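Side-chain contact in type II restriction enzyme SfiI (PDB 2EZV), which recognises the double-stranded sequence GGCCNNNNNGGCC as a tetramer and cuts the DNA within its five-base spacer, leaving 5'-phosphates on the fragments: residues V16-L21 and R251-A256. Sequence-based numbering, arbitrary orientation.
Sequences VEKQTL and RDLNDA
Lys18 and Asp252 join a turn of helix 10-41 to the end of strand 249-253, with their CA atoms 9.5 Å apart, so the long Lys18 chain, met by the Asp252 carboxylate, spans the gap between the backbones. In this endonuclease of the PDDEXK clan, the helix packs on the mixed central sheet through Thr20 and Leu21, which touch strands 151-167 and 176-186, while strand 249-253 belongs to a separate two-stranded antiparallel hairpin with 259-263. The bridge thus ties the hairpin to the sheet-covering helix, about 17 Å, nearest atom, from the bound DNA. Lys18 carries CG anti to the backbone N (chi1 -166°) and stays extended to its tip, which sends the ammonium straight out from the helix. The chain meets the Asp252 side chain at about a right angle, and Lys18 NZ forms a salt bridge with Asp252 OD1 at 2.6 Å, on the syn lone pair. The anti side of Asp252 OD1 takes Leu253 N at 2.8 Å, and OD2 accepts from Trp250 NE1, so three donors fix the carboxylate's rotation. A cation-pi contact with Trp232 gives the ammonium a second partner. An asparagine in place of Asp252 would probably leave the Lys18 ammonium without its counter-charge and weaken the tie between hairpin and helix. The Leu253 methyl CD2 lies beside the ammonium, 4.3 Å from Lys18 NZ, a loose van der Waals contact. Within the same turn of helix, Thr20 OG1 and Thr20 N reach Val16 O from opposite faces of its carbonyl plane, the hydroxyl at 2.7 Å.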
loop_
_atom_site.group_PDB
_atom_site.type_symbol
_atom_site.label_atom_id
_atom_site.label_comp_id
_atom_site.label_asym_id
_atom_site.label_seq_id
_atom_site.Cartn_x
_atom_site.Cartn_y
_atom_site.Cartn_z
ATOM N N VAL D 16 -0.880 25.181 -4.138
ATOM C CA VAL D 16 -0.505 23.786 -3.955
ATOM C C VAL D 16 -0.174 23.512 -2.497
ATOM O O VAL D 16 -0.319 22.379 -2.027
ATOM C CB VAL D 16 0.715 23.357 -4.823
ATOM C CG1 VAL D 16 0.857 24.265 -6.018
ATOM C CG2 VAL D 16 1.958 23.315 -3.992
ATOM N N GLU D 17 0.286 24.530 -1.780
ATOM C CA GLU D 17 0.599 24.319 -0.372
ATOM C C GLU D 17 -0.735 24.181 0.344
ATOM O O GLU D 17 -0.894 23.361 1.247
ATOM C CB GLU D 17 1.421 25.482 0.199
ATOM C CG GLU D 17 2.905 25.387 -0.138
ATOM C CD GLU D 17 3.738 26.558 0.382
ATOM O OE1 GLU D 17 4.981 26.492 0.277
ATOM O OE2 GLU D 17 3.167 27.547 0.887
ATOM N N LYS D 18 -1.708 24.961 -0.104
ATOM C CA LYS D 18 -3.032 24.925 0.493
ATOM C C LYS D 18 -3.705 23.562 0.331
ATOM O O LYS D 18 -4.262 23.037 1.289
ATOM C CB LYS D 18 -3.919 26.009 -0.120
ATOM C CG LYS D 18 -5.193 26.280 0.658
ATOM C CD LYS D 18 -6.008 27.334 -0.057
ATOM C CE LYS D 18 -7.214 27.768 0.744
ATOM N NZ LYS D 18 -8.043 28.762 -0.011
ATOM N N GLN D 19 -3.654 22.980 -0.868
ATOM C CA GLN D 19 -4.292 21.677 -1.050
ATOM C C GLN D 19 -3.492 20.582 -0.350
ATOM O O GLN D 19 -4.041 19.557 0.048
ATOM C CB GLN D 19 -4.517 21.351 -2.541
ATOM C CG GLN D 19 -3.299 20.948 -3.359
ATOM C CD GLN D 19 -3.673 20.558 -4.791
ATOM O OE1 GLN D 19 -4.215 21.364 -5.537
ATOM N NE2 GLN D 19 -3.381 19.321 -5.170
ATOM N N THR D 20 -2.194 20.803 -0.182
ATOM C CA THR D 20 -1.358 19.833 0.525
ATOM C C THR D 20 -1.829 19.859 1.982
ATOM O O THR D 20 -2.093 18.823 2.587
ATOM C CB THR D 20 0.124 20.224 0.475
ATOM O OG1 THR D 20 0.603 20.093 -0.867
ATOM C CG2 THR D 20 0.955 19.342 1.400
ATOM N N LEU D 21 -1.975 21.065 2.520
ATOM C CA LEU D 21 -2.410 21.238 3.895
ATOM C C LEU D 21 -3.809 20.665 4.113
ATOM O O LEU D 21 -4.040 19.919 5.073
ATOM C CB LEU D 21 -2.374 22.721 4.256
ATOM C CG LEU D 21 -2.477 23.164 5.721
ATOM C CD1 LEU D 21 -3.824 23.778 5.960
ATOM C CD2 LEU D 21 -2.235 22.005 6.656
ATOM N N ARG D 251 -10.287 26.542 8.359
ATOM C CA ARG D 251 -10.142 27.990 8.262
ATOM C C ARG D 251 -9.619 28.348 6.872
ATOM O O ARG D 251 -8.626 27.787 6.398
ATOM C CB ARG D 251 -9.171 28.490 9.341
ATOM C CG ARG D 251 -8.841 29.972 9.256
ATOM C CD ARG D 251 -7.858 30.370 10.343
ATOM N NE ARG D 251 -8.492 30.384 11.656
ATOM C CZ ARG D 251 -8.037 29.739 12.728
ATOM N NH1 ARG D 251 -6.926 29.010 12.660
ATOM N NH2 ARG D 251 -8.698 29.830 13.875
ATOM N N ASP D 252 -10.284 29.301 6.232
ATOM C CA ASP D 252 -9.911 29.713 4.889
ATOM C C ASP D 252 -10.143 31.211 4.742
ATOM O O ASP D 252 -10.464 31.894 5.715
ATOM C CB ASP D 252 -10.782 28.964 3.881
ATOM C CG ASP D 252 -10.033 28.593 2.625
ATOM O OD1 ASP D 252 -9.212 29.415 2.160
ATOM O OD2 ASP D 252 -10.279 27.483 2.103
ATOM N N LEU D 253 -9.981 31.726 3.529
ATOM C CA LEU D 253 -10.217 33.143 3.300
ATOM C C LEU D 253 -11.042 33.346 2.037
ATOM O O LEU D 253 -10.775 32.736 1.007
ATOM C CB LEU D 253 -8.891 33.911 3.197
ATOM C CG LEU D 253 -8.261 34.196 1.831
ATOM C CD1 LEU D 253 -7.025 35.054 2.034
ATOM C CD2 LEU D 253 -7.901 32.894 1.120
ATOM N N ASN D 254 -12.064 34.189 2.141
ATOM C CA ASN D 254 -12.943 34.504 1.015
ATOM C C ASN D 254 -12.169 34.995 -0.195
ATOM O O ASN D 254 -10.976 35.296 -0.110
ATOM C CB ASN D 254 -13.970 35.563 1.417
ATOM C CG ASN D 254 -15.115 34.986 2.227
ATOM O OD1 ASN D 254 -15.448 33.808 2.096
ATOM N ND2 ASN D 254 -15.722 35.816 3.065
ATOM N N ASP D 255 -12.869 35.050 -1.332
ATOM C CA ASP D 255 -12.269 35.553 -2.559
ATOM C C ASP D 255 -12.305 37.065 -2.371
ATOM O O ASP D 255 -11.663 37.819 -3.101
ATOM C CB ASP D 255 -13.096 35.155 -3.785
ATOM C CG ASP D 255 -12.917 33.698 -4.157
ATOM O OD1 ASP D 255 -11.750 33.262 -4.274
ATOM O OD2 ASP D 255 -13.937 32.995 -4.337
ATOM N N ALA D 256 -13.072 37.485 -1.367
ATOM C CA ALA D 256 -13.217 38.892 -1.021
ATOM C C ALA D 256 -12.137 39.274 -0.009
ATOM O O ALA D 256 -12.099 40.407 0.469
ATOM C CB ALA D 256 -14.598 39.140 -0.434
#